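Local coordinates for protein succinylglutamate desuccinylase/aspartoacylase (Ruegeria sp. TM1040, PDB 3NA6) that probably hydrolyses the acyl-amide bond of an N-acylated amino acid, as a deacylase of the succinylglutamate desuccinylase/aspartoacylase family with a zinc-exopeptidase fold, at residues T42-G47 against L85-Y90; T51-G56 against T133-A138; E79-R84 against F236-G241; V140-H145 against V205-E210; G228-L233 against E242-P247. One frame throughout, in Å; residues are numbered along the deposited sequence.

Contact 1: T42-G47 against L85-Y90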
# COMPACT_ATOMS: atom_id res chain seq x y z
N THR A 42 32.24 -0.72 13.00
CA THR A 42 33.69 -0.74 12.92
C THR A 42 34.23 -0.57 14.34
O THR A 42 33.73 0.27 15.11
CB THR A 42 34.23 0.39 12.02
OG1 THR A 42 34.00 0.07 10.65
CG2 THR A 42 35.73 0.55 12.22
N VAL A 43 35.22 -1.37 14.70
CA VAL A 43 35.94 -1.20 15.97
C VAL A 43 37.38 -0.91 15.62
O VAL A 43 37.99 -1.63 14.80
CB VAL A 43 35.87 -2.41 16.88
CG1 VAL A 43 36.70 -2.17 18.17
CG2 VAL A 43 34.41 -2.74 17.18
N ILE A 44 37.90 0.17 16.22
CA ILE A 44 39.33 0.51 16.15
C ILE A 44 39.88 0.64 17.58
O ILE A 44 39.40 1.48 18.35
CB ILE A 44 39.59 1.83 15.36
CG1 ILE A 44 38.90 1.79 13.99
CG2 ILE A 44 41.11 2.09 15.24
CD1 ILE A 44 38.93 3.13 13.21
N GLN A 45 40.88 -0.17 17.89
CA GLN A 45 41.46 -0.27 19.24
C GLN A 45 42.98 -0.35 19.19
O GLN A 45 43.56 -1.07 18.36
CB GLN A 45 40.90 -1.47 19.99
CG GLN A 45 41.59 -1.76 21.32
CD GLN A 45 41.02 -2.95 22.01
OE1 GLN A 45 39.84 -2.97 22.40
NE2 GLN A 45 41.85 -3.98 22.18
N ASN A 46 43.63 0.39 20.07
CA ASN A 46 45.08 0.46 20.10
C ASN A 46 45.54 1.12 21.38
O ASN A 46 44.98 2.13 21.78
CB ASN A 46 45.58 1.26 18.90
CG ASN A 46 47.11 1.30 18.81
OD1 ASN A 46 47.73 2.33 19.05
ND2 ASN A 46 47.71 0.17 18.49
N GLY A 47 46.54 0.53 22.01
CA GLY A 47 47.10 1.06 23.25
C GLY A 47 46.11 1.19 24.39
O GLY A 47 45.25 0.33 24.59
N LEU A 85 37.61 3.05 19.59
CA LEU A 85 36.42 3.60 18.95
C LEU A 85 35.46 2.46 18.57
O LEU A 85 35.85 1.55 17.89
CB LEU A 85 36.83 4.39 17.70
CG LEU A 85 37.81 5.55 17.90
CD1 LEU A 85 38.31 6.06 16.53
CD2 LEU A 85 37.17 6.68 18.71
N ILE A 86 34.21 2.48 19.03
CA ILE A 86 33.18 1.56 18.52
C ILE A 86 32.23 2.45 17.70
O ILE A 86 31.50 3.30 18.28
CB ILE A 86 32.42 0.85 19.62
CG1 ILE A 86 33.38 0.03 20.47
CG2 ILE A 86 31.34 -0.07 19.04
CD1 ILE A 86 32.79 -0.53 21.77
N ILE A 87 32.27 2.29 16.37
CA ILE A 87 31.63 3.19 15.42
C ILE A 87 30.44 2.48 14.75
O ILE A 87 30.61 1.47 14.08
CB ILE A 87 32.60 3.61 14.31
CG1 ILE A 87 33.93 4.11 14.92
CG2 ILE A 87 31.92 4.66 13.39
CD1 ILE A 87 35.02 4.51 13.90
N VAL A 88 29.24 3.03 14.93
CA VAL A 88 27.99 2.50 14.34
C VAL A 88 27.32 3.68 13.63
O VAL A 88 26.56 4.43 14.23
CB VAL A 88 27.09 1.96 15.45
CG1 VAL A 88 25.76 1.38 14.91
CG2 VAL A 88 27.84 0.91 16.29
N PRO A 89 27.65 3.90 12.35
CA PRO A 89 27.13 5.09 11.65
C PRO A 89 25.62 5.07 11.45
O PRO A 89 25.01 6.13 11.34
CB PRO A 89 27.83 5.06 10.29
CG PRO A 89 28.77 3.89 10.31
CD PRO A 89 28.51 3.05 11.50
N TYR A 90 25.05 3.87 11.37
CA TYR A 90 23.63 3.68 11.14
C TYR A 90 23.02 2.87 12.30
O TYR A 90 22.92 1.67 12.25
CB TYR A 90 23.41 2.99 9.80
CG TYR A 90 24.20 3.49 8.63
CD1 TYR A 90 24.20 4.82 8.28
CD2 TYR A 90 24.89 2.59 7.81
CE1 TYR A 90 24.90 5.28 7.12
CE2 TYR A 90 25.58 3.02 6.67
CZ TYR A 90 25.60 4.39 6.34
OH TYR A 90 26.29 4.81 5.21

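Contact 2: T51-G56 against T133-A138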
# COMPACT_ATOMS: atom_id res chain seq x y z
N THR A 51 37.15 4.05 25.90
CA THR A 51 36.35 3.55 24.81
C THR A 51 35.24 4.55 24.59
O THR A 51 34.59 4.96 25.56
CB THR A 51 35.73 2.19 25.13
OG1 THR A 51 36.77 1.20 25.24
CG2 THR A 51 34.68 1.80 24.02
N ALA A 52 35.05 4.96 23.34
CA ALA A 52 33.93 5.80 22.94
C ALA A 52 33.01 4.99 22.04
O ALA A 52 33.46 4.32 21.10
CB ALA A 52 34.38 7.07 22.24
N LEU A 53 31.71 5.09 22.33
CA LEU A 53 30.66 4.53 21.52
C LEU A 53 30.01 5.66 20.73
O LEU A 53 29.41 6.59 21.29
CB LEU A 53 29.65 3.80 22.38
CG LEU A 53 28.51 3.04 21.65
CD1 LEU A 53 29.04 1.93 20.70
CD2 LEU A 53 27.54 2.46 22.68
N LEU A 54 30.13 5.56 19.42
CA LEU A 54 29.78 6.64 18.47
C LEU A 54 28.65 6.17 17.56
O LEU A 54 28.80 5.17 16.84
CB LEU A 54 30.99 7.06 17.64
CG LEU A 54 32.27 7.30 18.48
CD1 LEU A 54 33.46 7.37 17.60
CD2 LEU A 54 32.08 8.54 19.32
N THR A 55 27.52 6.86 17.63
CA THR A 55 26.37 6.46 16.83
C THR A 55 25.84 7.60 15.97
O THR A 55 25.83 8.76 16.40
CB THR A 55 25.25 5.97 17.75
OG1 THR A 55 25.11 6.87 18.87
CG2 THR A 55 25.56 4.56 18.26
N GLY A 56 25.41 7.25 14.77
CA GLY A 56 24.65 8.12 13.89
C GLY A 56 23.36 7.42 13.49
O GLY A 56 23.22 6.24 13.65
N THR A 133 25.20 -4.63 26.53
CA THR A 133 26.44 -5.16 26.00
C THR A 133 27.41 -4.06 25.62
O THR A 133 28.52 -4.03 26.12
CB THR A 133 26.21 -6.14 24.82
OG1 THR A 133 25.31 -7.16 25.26
CG2 THR A 133 27.52 -6.79 24.36
N LEU A 134 27.01 -3.13 24.75
CA LEU A 134 27.94 -2.14 24.28
C LEU A 134 28.21 -1.01 25.28
O LEU A 134 29.37 -0.70 25.57
CB LEU A 134 27.51 -1.59 22.93
CG LEU A 134 27.46 -2.58 21.77
CD1 LEU A 134 27.14 -1.82 20.49
CD2 LEU A 134 28.83 -3.30 21.67
N LEU A 135 27.17 -0.37 25.80
CA LEU A 135 27.36 0.75 26.74
C LEU A 135 28.22 0.36 27.94
O LEU A 135 29.07 1.14 28.34
CB LEU A 135 26.04 1.38 27.22
CG LEU A 135 25.43 2.41 26.24
CD1 LEU A 135 24.03 2.91 26.69
CD2 LEU A 135 26.42 3.55 26.10
N PRO A 136 28.02 -0.84 28.50
CA PRO A 136 28.91 -1.14 29.63
C PRO A 136 30.40 -1.22 29.28
O PRO A 136 31.19 -1.13 30.19
CB PRO A 136 28.40 -2.48 30.16
CG PRO A 136 26.95 -2.53 29.77
CD PRO A 136 26.91 -1.81 28.41
N MSE A 137 30.76 -1.39 28.01
CA MSE A 137 32.16 -1.39 27.65
C MSE A 137 32.63 -0.02 27.25
O MSE A 137 33.82 0.16 27.01
CB MSE A 137 32.41 -2.40 26.54
CG MSE A 137 32.24 -3.83 27.00
SE MSE A 137 32.95 -5.06 25.70
CE MSE A 137 32.52 -4.06 24.05
N ALA A 138 31.73 0.96 27.20
CA ALA A 138 32.11 2.33 26.85
C ALA A 138 32.28 3.22 28.06
O ALA A 138 31.52 3.12 29.02
CB ALA A 138 31.07 2.97 25.92

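Contact 3: E79-R84 against F236-G241. With CA (calcium ion), chain C.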
# COMPACT_ATOMS: atom_id res chain seq x y z
N GLU A 79 47.06 2.99 14.60
CA GLU A 79 48.20 3.71 15.17
C GLU A 79 47.88 5.16 15.60
O GLU A 79 48.68 5.76 16.29
CB GLU A 79 49.35 3.70 14.15
CG GLU A 79 48.89 3.81 12.68
CD GLU A 79 48.76 2.46 11.95
OE1 GLU A 79 47.83 1.68 12.24
OE2 GLU A 79 49.59 2.23 11.03
N ASP A 80 46.75 5.71 15.16
CA ASP A 80 46.33 7.07 15.51
C ASP A 80 45.52 7.10 16.81
O ASP A 80 45.23 8.18 17.32
CB ASP A 80 45.37 7.68 14.45
CG ASP A 80 45.93 7.70 13.01
OD1 ASP A 80 47.17 7.85 12.85
OD2 ASP A 80 45.08 7.63 12.05
N VAL A 81 45.11 5.92 17.28
CA VAL A 81 44.17 5.73 18.38
C VAL A 81 44.90 5.30 19.66
O VAL A 81 45.81 4.46 19.61
CB VAL A 81 43.13 4.65 17.98
CG1 VAL A 81 42.28 4.21 19.17
CG2 VAL A 81 42.24 5.19 16.88
N THR A 82 44.51 5.90 20.78
CA THR A 82 44.91 5.46 22.13
C THR A 82 43.63 5.22 22.94
O THR A 82 43.07 6.15 23.52
CB THR A 82 45.81 6.49 22.83
OG1 THR A 82 45.15 7.76 22.82
CG2 THR A 82 47.19 6.59 22.09
N GLY A 83 43.16 3.98 22.93
CA GLY A 83 41.84 3.65 23.45
C GLY A 83 41.11 2.83 22.40
O GLY A 83 41.71 2.02 21.69
N ARG A 84 39.81 3.05 22.32
CA ARG A 84 38.94 2.30 21.44
C ARG A 84 37.83 3.15 20.90
O ARG A 84 37.15 3.88 21.65
CB ARG A 84 38.34 1.12 22.17
CG ARG A 84 37.39 0.27 21.29
CD ARG A 84 37.09 -1.08 21.89
NE ARG A 84 36.62 -0.96 23.28
CZ ARG A 84 36.06 -1.96 23.97
NH1 ARG A 84 35.86 -3.15 23.43
NH2 ARG A 84 35.69 -1.73 25.22
N PHE A 236 38.58 13.47 24.86
CA PHE A 236 38.52 12.19 25.56
C PHE A 236 39.85 11.42 25.54
O PHE A 236 39.94 10.31 26.09
CB PHE A 236 37.42 11.29 24.96
CG PHE A 236 36.00 11.84 25.12
CD1 PHE A 236 35.58 12.44 26.30
CD2 PHE A 236 35.08 11.69 24.09
CE1 PHE A 236 34.27 12.90 26.44
CE2 PHE A 236 33.77 12.16 24.23
CZ PHE A 236 33.38 12.78 25.41
N GLY A 237 40.86 11.97 24.87
CA GLY A 237 42.18 11.39 24.85
C GLY A 237 42.33 10.20 23.92
O GLY A 237 43.33 9.49 23.98
N ILE A 238 41.38 9.98 23.03
CA ILE A 238 41.43 8.80 22.16
C ILE A 238 42.19 9.07 20.87
O ILE A 238 42.88 8.17 20.34
CB ILE A 238 40.00 8.27 21.86
CG1 ILE A 238 39.25 7.98 23.17
CG2 ILE A 238 40.08 7.02 20.97
CD1 ILE A 238 37.76 7.50 23.06
N LEU A 239 41.99 10.28 20.32
CA LEU A 239 42.75 10.77 19.15
C LEU A 239 43.66 11.87 19.66
O LEU A 239 43.45 12.39 20.76
CB LEU A 239 41.83 11.33 18.05
CG LEU A 239 40.87 10.38 17.33
CD1 LEU A 239 40.03 11.08 16.22
CD2 LEU A 239 41.66 9.22 16.73
N GLN A 240 44.72 12.18 18.92
CA GLN A 240 45.67 13.21 19.37
C GLN A 240 45.66 14.33 18.36
O GLN A 240 45.17 14.15 17.25
CB GLN A 240 47.07 12.61 19.56
CG GLN A 240 47.08 11.50 20.71
CD GLN A 240 46.83 10.09 20.16
OE1 GLN A 240 47.53 9.66 19.24
NE2 GLN A 240 45.83 9.38 20.69
N GLY A 241 46.17 15.49 18.74
CA GLY A 241 46.21 16.65 17.84
C GLY A 241 45.66 17.88 18.53
O GLY A 241 45.37 17.84 19.71
CA CA C . 45.54 9.37 24.82
O HOH W 1 44.38 7.43 26.15
O HOH W 2 46.20 11.59 23.93
O HOH W 3 45.15 10.56 27.03
O HOH W 4 47.78 8.34 25.34

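Contact 4: V140-H145 against V205-E210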
# COMPACT_ATOMS: atom_id res chain seq x y z
N VAL A 140 32.42 6.72 27.33
CA VAL A 140 31.73 7.91 26.82
C VAL A 140 30.93 7.55 25.60
O VAL A 140 31.17 6.50 24.96
CB VAL A 140 32.75 9.04 26.51
CG1 VAL A 140 33.56 9.33 27.76
CG2 VAL A 140 33.68 8.65 25.34
N ALA A 141 29.95 8.37 25.27
CA ALA A 141 29.12 8.17 24.07
C ALA A 141 28.92 9.49 23.32
O ALA A 141 28.75 10.53 23.94
CB ALA A 141 27.76 7.57 24.42
N VAL A 142 28.89 9.40 22.00
CA VAL A 142 28.54 10.51 21.11
C VAL A 142 27.43 10.04 20.21
O VAL A 142 27.60 9.06 19.48
CB VAL A 142 29.73 11.03 20.26
CG1 VAL A 142 29.29 12.26 19.46
CG2 VAL A 142 30.90 11.35 21.14
N ASP A 143 26.26 10.68 20.33
CA ASP A 143 25.05 10.34 19.60
C ASP A 143 24.55 11.55 18.79
O ASP A 143 24.03 12.51 19.36
CB ASP A 143 23.95 9.84 20.55
CG ASP A 143 22.73 9.26 19.82
OD1 ASP A 143 22.87 8.43 18.88
OD2 ASP A 143 21.61 9.63 20.18
N PHE A 144 24.68 11.46 17.47
CA PHE A 144 24.38 12.56 16.55
C PHE A 144 22.90 12.58 16.22
O PHE A 144 22.32 11.53 15.93
CB PHE A 144 25.13 12.39 15.22
CG PHE A 144 26.59 12.69 15.29
CD1 PHE A 144 27.06 13.96 15.06
CD2 PHE A 144 27.52 11.69 15.57
CE1 PHE A 144 28.41 14.24 15.08
CE2 PHE A 144 28.86 11.96 15.62
CZ PHE A 144 29.31 13.24 15.37
N HIS A 145 22.31 13.76 16.29
CA HIS A 145 21.00 14.01 15.75
C HIS A 145 20.97 15.24 14.86
O HIS A 145 21.84 16.10 14.94
CB HIS A 145 19.96 14.21 16.85
CG HIS A 145 19.65 12.97 17.62
ND1 HIS A 145 18.49 12.26 17.45
CD2 HIS A 145 20.36 12.30 18.56
CE1 HIS A 145 18.49 11.20 18.24
NE2 HIS A 145 19.62 11.21 18.93
N VAL A 205 29.65 10.33 30.39
CA VAL A 205 29.52 11.52 29.57
C VAL A 205 28.85 11.19 28.24
O VAL A 205 29.19 10.21 27.56
CB VAL A 205 30.90 12.19 29.29
CG1 VAL A 205 30.77 13.27 28.23
CG2 VAL A 205 31.43 12.79 30.55
N LEU A 206 27.87 12.01 27.90
CA LEU A 206 27.16 11.91 26.65
C LEU A 206 27.33 13.24 25.91
O LEU A 206 27.18 14.31 26.51
CB LEU A 206 25.66 11.64 26.87
CG LEU A 206 24.89 11.84 25.55
CD1 LEU A 206 24.70 10.50 24.82
CD2 LEU A 206 23.61 12.61 25.77
N VAL A 207 27.65 13.15 24.61
CA VAL A 207 27.72 14.32 23.71
C VAL A 207 26.61 14.12 22.69
O VAL A 207 26.46 13.04 22.11
CB VAL A 207 29.12 14.36 23.03
CG1 VAL A 207 29.14 15.25 21.80
CG2 VAL A 207 30.16 14.77 24.05
N THR A 208 25.76 15.12 22.55
CA THR A 208 24.67 15.03 21.60
C THR A 208 24.56 16.32 20.81
O THR A 208 25.11 17.36 21.19
CB THR A 208 23.32 14.60 22.26
OG1 THR A 208 22.36 14.29 21.23
CG2 THR A 208 22.76 15.67 23.20
N THR A 209 23.88 16.24 19.67
CA THR A 209 23.74 17.37 18.76
C THR A 209 22.34 17.53 18.14
O THR A 209 21.46 16.63 18.20
CB THR A 209 24.65 17.15 17.57
OG1 THR A 209 24.11 16.07 16.79
CG2 THR A 209 26.06 16.79 17.96
N GLU A 210 22.15 18.68 17.51
CA GLU A 210 21.16 18.86 16.43
C GLU A 210 21.86 19.66 15.36
O GLU A 210 22.06 20.84 15.55
CB GLU A 210 19.92 19.63 16.92
CG GLU A 210 19.02 18.87 17.90
CD GLU A 210 18.19 17.78 17.24
OE1 GLU A 210 18.31 17.58 16.02
OE2 GLU A 210 17.40 17.13 17.94
O HOH W 5 21.25 11.65 21.63

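Contact 5: G228-L233 against E242-P247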
# COMPACT_ATOMS: atom_id res chain seq x y z
N GLY A 228 33.53 18.55 15.29
CA GLY A 228 32.99 18.26 16.61
C GLY A 228 33.41 16.87 17.07
O GLY A 228 33.84 16.71 18.20
N LEU A 229 33.33 15.88 16.18
CA LEU A 229 33.71 14.49 16.48
C LEU A 229 35.19 14.37 16.78
O LEU A 229 35.59 13.79 17.81
CB LEU A 229 33.38 13.59 15.31
CG LEU A 229 33.68 12.08 15.41
CD1 LEU A 229 33.04 11.52 16.70
CD2 LEU A 229 33.23 11.31 14.10
N ARG A 230 36.01 14.97 15.92
CA ARG A 230 37.44 14.96 16.14
C ARG A 230 37.78 15.69 17.44
O ARG A 230 38.54 15.16 18.27
CB ARG A 230 38.18 15.56 14.95
CG ARG A 230 39.69 15.47 15.08
CD ARG A 230 40.44 16.06 13.86
NE ARG A 230 41.86 16.25 14.15
CZ ARG A 230 42.41 17.32 14.74
NH1 ARG A 230 41.68 18.38 15.10
NH2 ARG A 230 43.71 17.32 14.97
N ASN A 231 37.23 16.89 17.63
CA ASN A 231 37.42 17.62 18.88
C ASN A 231 37.10 16.80 20.13
O ASN A 231 37.92 16.77 21.07
CB ASN A 231 36.62 18.90 18.94
CG ASN A 231 37.23 20.05 18.11
OD1 ASN A 231 38.35 19.97 17.62
ND2 ASN A 231 36.47 21.11 17.96
N VAL A 232 35.91 16.18 20.19
CA VAL A 232 35.55 15.45 21.42
C VAL A 232 36.46 14.22 21.59
O VAL A 232 36.83 13.88 22.71
CB VAL A 232 34.05 15.09 21.54
CG1 VAL A 232 33.20 16.37 21.51
CG2 VAL A 232 33.62 14.12 20.45
N LEU A 233 36.82 13.57 20.48
CA LEU A 233 37.74 12.44 20.57
C LEU A 233 39.15 12.84 21.08
O LEU A 233 39.80 12.05 21.80
CB LEU A 233 37.81 11.66 19.24
CG LEU A 233 36.53 10.89 18.84
CD1 LEU A 233 36.72 10.18 17.49
CD2 LEU A 233 36.09 9.92 19.92
N GLU A 242 45.55 18.98 17.80
CA GLU A 242 45.01 20.21 18.38
C GLU A 242 43.58 20.37 17.92
O GLU A 242 43.24 20.09 16.78
CB GLU A 242 45.88 21.44 18.03
CG GLU A 242 45.54 22.14 16.73
CD GLU A 242 46.65 23.09 16.26
OE1 GLU A 242 47.75 23.08 16.87
OE2 GLU A 242 46.43 23.82 15.27
N MSE A 243 42.75 20.81 18.85
CA MSE A 243 41.34 20.99 18.58
C MSE A 243 41.14 22.22 17.73
O MSE A 243 41.95 23.13 17.76
CB MSE A 243 40.62 21.13 19.90
CG MSE A 243 40.73 19.86 20.76
SE MSE A 243 39.34 19.91 22.08
CE MSE A 243 39.99 21.56 23.02
N GLN A 244 40.06 22.25 16.96
CA GLN A 244 39.70 23.44 16.21
C GLN A 244 38.72 24.17 17.09
O GLN A 244 37.73 23.58 17.54
CB GLN A 244 39.01 23.10 14.89
CG GLN A 244 39.78 22.18 13.93
CD GLN A 244 38.89 21.61 12.80
OE1 GLN A 244 38.63 20.40 12.74
NE2 GLN A 244 38.37 22.51 11.94
N ILE A 245 39.01 25.44 17.35
CA ILE A 245 38.17 26.30 18.18
C ILE A 245 37.75 27.53 17.40
O ILE A 245 38.57 28.33 17.00
CB ILE A 245 38.88 26.76 19.43
CG1 ILE A 245 39.33 25.56 20.28
CG2 ILE A 245 37.95 27.69 20.25
CD1 ILE A 245 40.44 25.89 21.32
N ASP A 246 36.45 27.67 17.20
CA ASP A 246 35.87 28.83 16.57
C ASP A 246 34.87 29.46 17.53
O ASP A 246 34.55 28.89 18.57
CB ASP A 246 35.15 28.40 15.28
CG ASP A 246 36.09 27.75 14.29
OD1 ASP A 246 36.95 28.46 13.76
OD2 ASP A 246 35.97 26.53 14.02
N PRO A 247 34.38 30.66 17.21
CA PRO A 247 33.30 31.23 18.02
C PRO A 247 32.08 30.30 18.11
O PRO A 247 31.80 29.57 17.16
CB PRO A 247 32.92 32.50 17.26
CG PRO A 247 34.17 32.88 16.54
CD PRO A 247 34.85 31.60 16.18
O HOH W 6 38.85 19.19 15.20
O HOH W 7 46.49 18.69 15.26

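Contact 1: T42-G47 against L85-Y90
Thr42 with Ile87, and Ile44 with Leu85, form antiparallel hydrogen-bonded pairs, each closed by two backbone bonds. Ile87 N donates to Thr42 O at 2.8 Å and Thr42 N returns a bond to Ile87 O; Leu85 N reaches Ile44 O at 2.7 Å, answered by Ile44 N on Leu85 O. Between them Val43 faces Ile86 as a non-hydrogen-bonded pair, and Val43 CA directs its C-H at Leu85 O, 3.4 Å away. The two strand segments run at 166° to each other. This is the seam of the large mixed sheet at which antiparallel strand 36-46 joins strand 83-88, whose other neighbour, strand 51-55, runs parallel to it.

Apolar contacts divide between the two faces. On the face of Thr42, Ile44, Leu85 and Ile87, the tips of Ile44 and Ile87 meet diagonally, CD1 to CD1, at 4.2 Å. Ile87 CG1 is anti to its own carbonyl carbon (chi1 -50°) and passes 3.8 Å from Thr42 O. Leu72 and Ala73 of helix 64-75 cover Ile87 here. On the other face Val43 CG2 lies 4.4 Å from Ile86 CG1. The hydroxyl of Thr42 is engaged by His20 and by Thr293 of the second subunit.

Contact 2: T51-G56 against T133-A138
Thr51 and Ala138 bring the two backbones closest, their CA atoms 4.9 Å apart. Residues 51-55 are an extended strand, whereas 133-138 carry on from helix 122-134, with Met137 N bonded to Leu134 O and Ala138 N to Leu135 O. Ala138, just after these bonds, lies beside the start of the strand.

Leu53 carries most of the side-chain contact. Its CG stands anti to the backbone N (chi1 -175°), which carries the branch out towards Leu134 and Leu135; with chi2 at 60°, CD2 lies 3.8 Å from Leu135 CD2 and 4.1 Å from Leu134 CB. Leu53 crosses both leucines at about a right angle. Nearer the backbone, Leu53 CB rests on Ala138 CB at 3.9 Å. Thr51 sets CB 3.4 Å from the carbonyl oxygen of selenomethionine Met137, and its methyl CG2 lies 4.2 Å from Ala138 CB, while OG1 is bonded to Arg84 NE.

Phe130 and Tyr195 extend the apolar cover over Leu53. Helix 122-134 packs on strand 51-55 before the chain enters strand 140-143 on the next position of the sheet, the layered alpha/beta architecture of the zinc-exopeptidase catalytic domain.

Contact 3: E79-R84 against F236-G241
Thr82 meets the loop 236-241 with every branch of its side chain. CB stands 3.6 Å from Gln240 NE2. Beyond it OG1 lies between the backbone N and the carbonyl carbon (chi1 54°), a rotamer that turns the hydroxyl to the calcium ion at 2.6 Å. The methyl, CG2, takes the place beside the backbone N and touches Gln240 NE2 at 3.4 Å. That amide nitrogen is also close to OG1, but its angle is too poor for a hydrogen bond.

From the other segment the calcium is bound by Gly237 O at 2.4 Å, and four waters complete its six ligands. No carboxylate takes part, and one of the waters also donates to Thr82 O. Gly237 presents its carbonyl where helix 219-235 ends in a Schellman motif, its positive phi turning the chain out of the helix; the metal therefore ties this helix end to the loop leading into strand 83-88.

The backbones also pair directly. Thr82 N donates to Ile238 O at 2.8 Å and nearly straight (172°), and Ile238 CA returns a C-H contact to Thr82 O at 3.4 Å.

On the apolar side Val81 and Ile238 run alongside one another in the same direction, with Val81 CG1 4.0 Å from Ile238 CG2. The second branch, Val81 CG2, meets Leu239 CD2 at 4.1 Å, the two side chains slanting across each other. Ile238 CD1 runs on to the carbonyl oxygen of Arg84, whose guanidinium is bonded through NH1 to Leu13 O.

Contact 4: V140-H145 against V205-E210
Val142 and Val207 stand shoulder to shoulder on one face of two parallel strands, with CG1 to CG1 at 3.8 Å. Val140 and Val205 repeat this at the start of the pair. Backbone bonds set the register: Val207 N donates to Ala141 O, and Val207 O receives Asp143 N at 3.0 Å.

Towards the C-terminal end of the pair, where strand 140-143 stops, polar groups take over. Thr209 OG1, between its backbone N and carbonyl carbon (chi1 70°), donates to a lone pair of His145 O at 2.9 Å. His145 CB sits 3.2 Å from Thr209 O. The imidazole folds back along its own segment, NE2 bonding Asp143 OD2 at 2.8 Å from above the carboxylate plane. A water connects Asp143 OD2 with Thr208 OG1, while Asp143 OD1 is held by Thr55. Buried Thr209 N has no partner. His145 lies close to His59 and Glu62, and the three could form a metal site like that of zinc-dependent relatives, though no metal is modelled there.

Strand 51-55 flanks 140-143 and strand 156-160 flanks 205-210. Helix 195-200 covers the face of Ala141, Asp143 and Leu206; helix 165-178 packs on Val205 and Val207, on the other face.

Contact 5: G228-L233 against E242-P247
Asn231 spans the backbone of Gln244 with both ends of its side-chain amide. OD1 accepts from Gln244 N at 2.9 Å, the donor tilted 20° from the amide carbonyl plane, and ND2 donates to Gln244 O at 2.8 Å, in the plane of that carbonyl. Two bonds to one residue fix the rotation of the amide, much as a neighbouring strand would pair with an extended chain. CG lies beside the backbone N of Asn231 (chi1 -77°), and from there the amide reaches off the helix to the loop. ND2 has a further, weak bond to Ala177 O. The oxygen OD1 also touches Met243 CB at 3.4 Å, while the selenium of this selenomethionine lies 3.6 Å from Asn231 O.

The contact is local in the chain: helix 219-235 ends, the chain reverses, and residues 242-247 run back along the helix flank as an extended, irregular segment towards strand 249-250.

One residue earlier on the helix, Arg230 stretches out from CG to NE, and the edge of its guanidinium meets the loop. NH1 donates to Glu242 O at 2.9 Å, with the oxygen near the guanidinium plane; NH2 adds a weak bond to the same oxygen. A water accepts from NH2, weakly, and from Glu242 N. A second water accepts from NH1 at 2.9 Å and sits within reach of Asn231 OD1 and Gln244 OE1, bringing the three side chains together. Further along the loop, Asp246 forms a salt bridge with Lys227 of the same helix.

Overall arrangement
Contacts 1 and 4 pair strands of the central mixed sheet, and contact 2 packs the chain from helix 122-134 on strand 51-55 between them; the centres of contacts 1 and 2 are 9 Å apart, those of 2 and 4 are 11 Å. Contact 3 shares strand 83-88 with contact 1 and crosses it along the chain, whereas contact 4 is nested within the loop that contact 3 closes. Phe236 of contact 3 packs on Val140 and Val205. Helix 219-235, carrying contact 5, lies against the sheet through Leu229, Val232 and Leu233, and its end leads straight into contact 3. The calcium sits by the loop leading into strand 83-88, well apart from His145, which may belong to the active site.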